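Local coordinates for repeat Five Residue (Rfr) protein or pentapeptide repeat protein (Cyanothece, PDB 2O6W) that is of unknown function but folds, as a pentapeptide repeat protein, into a right-handed quadrilateral beta helix, at residues Leu20-Asn24 with Leu63-Asn67; Phe30-Tyr34 with Asp72-Ile76; Leu83-Ser89 with Asn102-Leu108. One frame throughout, in Å; residues are numbered along the deposited sequence.

Contacts 1 and 3 stack type II turns of neighbouring coils of the beta helix; contact 2 sets 30-34 against one such turn. Along the chain, contacts 1 and 2 interleave: 20-24 and 30-34 come first, and each pairs with a partner about 40 residues later, in 63-67 and 72-76. Contact 3, 83-89 with 102-108, follows both. Contacts 1 and 3 continue one stack, with centres about 10 Å apart; Asn65 N lies 2.8 Å from Val84 O, probably a hydrogen bond. Contact 2 sits across the chain's centre, its centre about 18 Å from either. It meets contact 3 in the interior through a leucine pair, Leu73 CD1 lying 4.0 Å from Leu88 CD2.

Contact 1. Residues Leu20-Asn24 with Leu63-Asn67; sequences LEGVN and LSNAN
Leu20 and Leu63 run down together into the interior, with CB of Leu20 3.7 Å from CD2 of Leu63. Next to them Val23 CG2 rests on Ala66 CB at 3.8 Å. These four side chains form the tight part of the contact, and Met2 of helix 2-10 touches both Leu20 and Val23. The loose part is the exposed Glu21 end, where the chain bends at chi2 (75°) and the carboxylate leads off from 63-67. Polar bonds link the two segments. Gly22 N donates to Ser64 O at 2.9 Å, and Asn67 N gives Val23 O the straighter of the two backbone bonds (2.8 Å). On the surface two asparagines follow suit: each holds CG anti to the backbone N, which sets the two amides next to each other, their planes 29° apart. Asn67 ND2 then donates in its own amide plane to Asn24 OD1 (2.9 Å, 167° at the hydrogen), while Asn67 OD1 accepts from Tyr69 N. Both segments make a type II turn, Leu20 to Val23 and Leu63 to Ala66, and such turns stacked coil on coil, leucine inside and asparagine outside, are characteristic of the pentapeptide-repeat beta helix.

Contact 2. Residues Phe30-Tyr34 with Asp72-Ile76; sequences FGLKY and DLSSI
Two rings of 30-34 reach 72-76 by their edges. Phe30 runs alongside Leu73, and Leu73 CD2 lies near the ring plane, 3.8 Å from Phe30 CD1. At the other end of the segment the Tyr34 ring stands across the Asp72 carboxylate, the two planes 75° apart, with its CD1 edge 3.8 Å from Asp72 OD2. A water that accepts from Tyr34 N also donates weakly to that oxygen. The other carboxylate oxygen takes both its hydrogen bonds from Ser74 of its own segment: Asp72 OD1 accepts from Ser74 N at 2.9 Å and from Ser74 OG at 2.7 Å, the hydroxyl arriving on the syn side. This Asx turn leads into the type II turn Leu73 to Ile76 that rounds a corner of the beta helix, and 30-34 packs against it from the preceding coil. Phe30 N donates to Asp72 O at 2.8 Å. Gly31 fits directly over the Asp72-Ser74 pair, where a CB would collide with both OD1 and OG. Ser74 OG, placed between backbone N and carbonyl carbon (chi1 53°), also accepts a weak bond from Leu32 N and has Lys33 CG 3.4 Å away. From there the extended lysine carries NZ to salt bridges with Glu94 and Asp92.

Contact 3. Residues Leu83-Ser89 with Asn102-Leu108; sequences LVETNLS and NLQGANL
Leu83 runs alongside Leu103, its CD1 3.4 Å from Leu103 CD2. The same methyl of Leu103 is met by Leu88 CD1 at 3.7 Å, this time with the two side chains at about a right angle, so one methyl of the later coil touches two leucines of the earlier. Above this buried row the backbones are joined by bonds running both ways: Leu83 N to Asn102 O, Glu85 N to Gln104 O, Asn107 N to Thr86 O and Leu88 N to Asn107 O. Both type II turns, Leu83 to Thr86 and Leu103 to Ala106, are thereby kept in step. Further out, Val84 CG2 touches the amide of Asn102, 3.5 Å from ND2. Asn87 swings its amide out away from the backbone N (chi1 -177°), beside that of Asn107, the planes 11° apart. Its OD1 takes Ser89 OG in the carbonyl plane on a lone pair at 2.7 Å, Ser89 N from above that plane at 3.2 Å, and a weak bond from Asn107 ND2. With an alanine here both Ser89 donors would probably lose their acceptor and the Asx turn would be freer to relax. Since Asn87 ND2 also donates weakly to Asn67 OD1, the asparagine amides add weak links from coil to coil on the outside and leucines pack the inside, which implies that the four backbone bonds do most of the joining.

Contact 1. Residues Leu20-Asn24 with Leu63-Asn67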
# COMPACT_ATOMS: atom_id res chain seq x y z
N LEU A 20 -0.54 10.39 -8.41
CA LEU A 20 -1.82 9.71 -8.36
C LEU A 20 -2.67 10.23 -7.21
O LEU A 20 -3.46 9.48 -6.63
CB LEU A 20 -1.60 8.21 -8.20
CG LEU A 20 -0.69 7.57 -9.25
CD1 LEU A 20 -0.24 6.19 -8.79
CD2 LEU A 20 -1.43 7.50 -10.57
N GLU A 21 -2.53 11.50 -6.89
CA GLU A 21 -3.28 12.11 -5.80
C GLU A 21 -4.79 12.01 -6.00
O GLU A 21 -5.30 12.35 -7.06
CB GLU A 21 -2.91 13.59 -5.64
CG GLU A 21 -1.42 13.93 -5.68
CD GLU A 21 -0.80 13.87 -7.09
OE1 GLU A 21 -1.55 13.96 -8.10
OE2 GLU A 21 0.44 13.76 -7.18
N GLY A 22 -5.50 11.56 -4.97
CA GLY A 22 -6.94 11.47 -5.06
C GLY A 22 -7.56 10.45 -5.99
O GLY A 22 -8.78 10.48 -6.18
N VAL A 23 -6.78 9.54 -6.57
CA VAL A 23 -7.38 8.55 -7.46
C VAL A 23 -8.25 7.58 -6.68
O VAL A 23 -8.06 7.36 -5.48
CB VAL A 23 -6.33 7.70 -8.24
CG1 VAL A 23 -5.54 8.59 -9.18
CG2 VAL A 23 -5.42 6.95 -7.28
N ASN A 24 -9.22 7.00 -7.38
CA ASN A 24 -10.14 6.04 -6.78
C ASN A 24 -9.84 4.65 -7.32
O ASN A 24 -10.31 4.26 -8.38
CB ASN A 24 -11.58 6.43 -7.11
CG ASN A 24 -12.59 5.67 -6.27
OD1 ASN A 24 -12.50 5.66 -5.05
ND2 ASN A 24 -13.57 5.04 -6.93
N LEU A 63 0.25 9.28 -3.57
CA LEU A 63 -1.08 8.71 -3.54
C LEU A 63 -1.96 9.41 -2.50
O LEU A 63 -3.00 8.89 -2.10
CB LEU A 63 -0.98 7.21 -3.22
CG LEU A 63 -0.56 6.30 -4.38
CD1 LEU A 63 0.09 5.03 -3.86
CD2 LEU A 63 -1.78 5.98 -5.22
N SER A 64 -1.53 10.59 -2.08
CA SER A 64 -2.25 11.39 -1.09
C SER A 64 -3.76 11.48 -1.33
O SER A 64 -4.20 11.82 -2.43
CB SER A 64 -1.66 12.80 -1.04
OG SER A 64 -0.32 12.77 -0.57
N ASN A 65 -4.55 11.18 -0.31
CA ASN A 65 -6.00 11.28 -0.42
C ASN A 65 -6.59 10.31 -1.44
O ASN A 65 -7.75 10.45 -1.84
CB ASN A 65 -6.39 12.71 -0.80
CG ASN A 65 -5.98 13.72 0.26
OD1 ASN A 65 -6.59 13.80 1.33
ND2 ASN A 65 -4.92 14.47 -0.01
N ALA A 66 -5.79 9.34 -1.88
CA ALA A 66 -6.30 8.37 -2.84
C ALA A 66 -7.08 7.31 -2.08
O ALA A 66 -6.90 7.15 -0.88
CB ALA A 66 -5.15 7.72 -3.59
N ASN A 67 -7.96 6.61 -2.77
CA ASN A 67 -8.75 5.56 -2.14
C ASN A 67 -8.31 4.17 -2.59
O ASN A 67 -8.50 3.79 -3.76
CB ASN A 67 -10.24 5.74 -2.44
CG ASN A 67 -11.08 4.64 -1.83
OD1 ASN A 67 -10.73 4.09 -0.78
ND2 ASN A 67 -12.20 4.31 -2.47

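Contact 2. Residues Phe30-Tyr34 with Asp72-Ile76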
# COMPACT_ATOMS: atom_id res chain seq x y z
N PHE A 30 -2.88 -5.21 -6.69
CA PHE A 30 -1.53 -4.79 -7.04
C PHE A 30 -0.54 -5.60 -6.21
O PHE A 30 0.55 -5.12 -5.91
CB PHE A 30 -1.32 -3.31 -6.71
CG PHE A 30 -2.22 -2.37 -7.46
CD1 PHE A 30 -3.05 -1.49 -6.79
CD2 PHE A 30 -2.22 -2.36 -8.85
CE1 PHE A 30 -3.87 -0.60 -7.48
CE2 PHE A 30 -3.03 -1.48 -9.56
CZ PHE A 30 -3.86 -0.60 -8.87
N GLY A 31 -0.92 -6.81 -5.82
CA GLY A 31 -0.04 -7.62 -5.00
C GLY A 31 0.55 -8.84 -5.68
O GLY A 31 0.31 -9.08 -6.87
N LEU A 32 1.33 -9.61 -4.92
CA LEU A 32 1.97 -10.83 -5.42
C LEU A 32 1.37 -12.11 -4.85
O LEU A 32 1.99 -13.16 -4.91
CB LEU A 32 3.46 -10.81 -5.09
CG LEU A 32 4.37 -10.00 -6.01
CD1 LEU A 32 5.80 -10.05 -5.47
CD2 LEU A 32 4.31 -10.57 -7.42
N LYS A 33 0.17 -12.03 -4.28
CA LYS A 33 -0.43 -13.21 -3.71
C LYS A 33 -1.33 -13.98 -4.66
O LYS A 33 -1.27 -15.20 -4.73
CB LYS A 33 -1.23 -12.86 -2.45
CG LYS A 33 -0.37 -12.56 -1.24
CD LYS A 33 -1.22 -12.39 -0.01
CE LYS A 33 -0.36 -12.27 1.24
NZ LYS A 33 -1.20 -12.21 2.47
N TYR A 34 -2.17 -13.26 -5.40
CA TYR A 34 -3.07 -13.93 -6.31
C TYR A 34 -3.09 -13.30 -7.69
O TYR A 34 -2.44 -12.28 -7.93
CB TYR A 34 -4.50 -13.90 -5.76
CG TYR A 34 -4.63 -14.29 -4.31
CD1 TYR A 34 -4.63 -13.32 -3.30
CD2 TYR A 34 -4.79 -15.63 -3.94
CE1 TYR A 34 -4.80 -13.68 -1.96
CE2 TYR A 34 -4.96 -16.00 -2.61
CZ TYR A 34 -4.97 -15.03 -1.62
OH TYR A 34 -5.15 -15.41 -0.31
N ASP A 72 -5.42 -5.14 -2.70
CA ASP A 72 -4.32 -6.04 -2.36
C ASP A 72 -3.04 -5.31 -2.77
O ASP A 72 -2.87 -4.95 -3.94
CB ASP A 72 -4.44 -7.36 -3.15
CG ASP A 72 -3.42 -8.42 -2.69
OD1 ASP A 72 -2.28 -8.05 -2.30
OD2 ASP A 72 -3.75 -9.63 -2.74
N LEU A 73 -2.15 -5.10 -1.81
CA LEU A 73 -0.89 -4.41 -2.06
C LEU A 73 0.27 -5.26 -1.52
O LEU A 73 1.33 -4.73 -1.18
CB LEU A 73 -0.90 -3.04 -1.36
CG LEU A 73 -2.11 -2.15 -1.65
CD1 LEU A 73 -2.05 -0.87 -0.81
CD2 LEU A 73 -2.15 -1.82 -3.12
N SER A 74 0.06 -6.57 -1.45
CA SER A 74 1.10 -7.45 -0.92
C SER A 74 2.44 -7.33 -1.65
O SER A 74 2.49 -7.35 -2.87
CB SER A 74 0.61 -8.91 -0.91
OG SER A 74 0.12 -9.32 -2.17
N SER A 75 3.51 -7.17 -0.87
CA SER A 75 4.87 -7.05 -1.39
C SER A 75 5.09 -5.82 -2.26
O SER A 75 6.08 -5.73 -2.99
CB SER A 75 5.23 -8.31 -2.19
OG SER A 75 5.16 -9.46 -1.37
N ILE A 76 4.17 -4.86 -2.19
CA ILE A 76 4.29 -3.65 -2.98
C ILE A 76 5.46 -2.79 -2.51
O ILE A 76 5.85 -2.84 -1.34
CB ILE A 76 3.00 -2.82 -2.91
CG1 ILE A 76 2.90 -1.91 -4.13
CG2 ILE A 76 3.00 -1.99 -1.64
CD1 ILE A 76 1.52 -1.37 -4.36
O HOH W 1 3.12 -5.90 -5.87
O HOH W 2 -2.21 -10.46 -4.90

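Contact 3. Residues Leu83-Ser89 with Asn102-Leu108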
# COMPACT_ATOMS: atom_id res chain seq x y z
N LEU A 83 1.75 9.24 1.08
CA LEU A 83 0.42 8.68 1.28
C LEU A 83 -0.35 9.45 2.36
O LEU A 83 -0.94 8.86 3.26
CB LEU A 83 0.54 7.21 1.69
CG LEU A 83 1.42 6.35 0.78
CD1 LEU A 83 1.69 5.01 1.40
CD2 LEU A 83 0.74 6.19 -0.56
N VAL A 84 -0.34 10.78 2.25
CA VAL A 84 -1.03 11.63 3.21
C VAL A 84 -2.55 11.52 3.12
O VAL A 84 -3.13 11.79 2.08
CB VAL A 84 -0.61 13.11 3.02
CG1 VAL A 84 -1.45 14.02 3.90
CG2 VAL A 84 0.87 13.27 3.35
N GLU A 85 -3.18 11.13 4.23
CA GLU A 85 -4.63 10.99 4.28
C GLU A 85 -5.16 9.98 3.27
O GLU A 85 -6.30 10.09 2.82
CB GLU A 85 -5.30 12.34 4.05
CG GLU A 85 -5.17 13.30 5.22
CD GLU A 85 -5.49 14.74 4.83
OE1 GLU A 85 -6.61 15.00 4.33
OE2 GLU A 85 -4.62 15.62 5.04
N THR A 86 -4.34 8.99 2.93
CA THR A 86 -4.74 7.97 1.97
C THR A 86 -5.63 6.94 2.66
O THR A 86 -5.42 6.62 3.84
CB THR A 86 -3.50 7.25 1.40
OG1 THR A 86 -2.68 8.20 0.70
CG2 THR A 86 -3.91 6.13 0.44
N ASN A 87 -6.61 6.41 1.94
CA ASN A 87 -7.47 5.39 2.53
C ASN A 87 -6.89 4.00 2.25
O ASN A 87 -7.09 3.45 1.17
CB ASN A 87 -8.90 5.46 1.98
CG ASN A 87 -9.83 4.44 2.63
OD1 ASN A 87 -9.48 3.81 3.63
ND2 ASN A 87 -11.03 4.29 2.08
N LEU A 88 -6.19 3.44 3.23
CA LEU A 88 -5.60 2.11 3.09
C LEU A 88 -6.30 1.10 3.98
O LEU A 88 -5.71 0.07 4.32
CB LEU A 88 -4.11 2.14 3.45
CG LEU A 88 -3.24 3.05 2.58
CD1 LEU A 88 -1.89 3.27 3.24
CD2 LEU A 88 -3.09 2.44 1.19
N SER A 89 -7.53 1.38 4.38
CA SER A 89 -8.24 0.45 5.25
C SER A 89 -8.56 -0.88 4.58
O SER A 89 -8.90 -0.95 3.40
CB SER A 89 -9.52 1.09 5.81
OG SER A 89 -10.37 1.54 4.78
N ASN A 102 5.48 8.52 3.80
CA ASN A 102 4.81 9.55 4.57
C ASN A 102 3.33 9.17 4.65
O ASN A 102 2.58 9.39 3.70
CB ASN A 102 4.98 10.90 3.89
CG ASN A 102 4.31 12.03 4.65
OD1 ASN A 102 3.85 11.83 5.78
ND2 ASN A 102 4.25 13.21 4.05
N LEU A 103 2.93 8.59 5.78
CA LEU A 103 1.54 8.15 5.98
C LEU A 103 0.76 9.05 6.93
O LEU A 103 -0.18 8.61 7.59
CB LEU A 103 1.53 6.72 6.51
CG LEU A 103 2.07 5.64 5.56
CD1 LEU A 103 2.76 4.55 6.35
CD2 LEU A 103 0.94 5.08 4.73
N GLN A 104 1.12 10.33 6.98
CA GLN A 104 0.46 11.28 7.86
C GLN A 104 -1.05 11.35 7.66
O GLN A 104 -1.53 11.65 6.57
CB GLN A 104 1.07 12.66 7.69
CG GLN A 104 0.57 13.68 8.69
CD GLN A 104 1.38 14.96 8.64
OE1 GLN A 104 2.57 14.97 9.01
NE2 GLN A 104 0.76 16.03 8.16
N GLY A 105 -1.78 11.07 8.73
CA GLY A 105 -3.23 11.10 8.69
C GLY A 105 -3.83 9.98 7.87
O GLY A 105 -5.02 9.99 7.59
N ALA A 106 -3.01 9.01 7.48
CA ALA A 106 -3.50 7.90 6.67
C ALA A 106 -4.41 6.97 7.45
O ALA A 106 -4.26 6.78 8.65
CB ALA A 106 -2.32 7.11 6.11
N ASN A 107 -5.37 6.38 6.76
CA ASN A 107 -6.28 5.46 7.40
C ASN A 107 -5.87 4.03 7.05
O ASN A 107 -5.98 3.62 5.90
CB ASN A 107 -7.71 5.74 6.95
CG ASN A 107 -8.70 4.72 7.47
OD1 ASN A 107 -8.52 4.16 8.55
ND2 ASN A 107 -9.75 4.47 6.70
N LEU A 108 -5.36 3.28 8.04
CA LEU A 108 -4.96 1.89 7.80
C LEU A 108 -5.79 0.90 8.60
O LEU A 108 -5.37 -0.22 8.85
CB LEU A 108 -3.47 1.66 8.15
CG LEU A 108 -2.42 2.45 7.36
CD1 LEU A 108 -2.27 3.81 8.02
CD2 LEU A 108 -1.08 1.73 7.37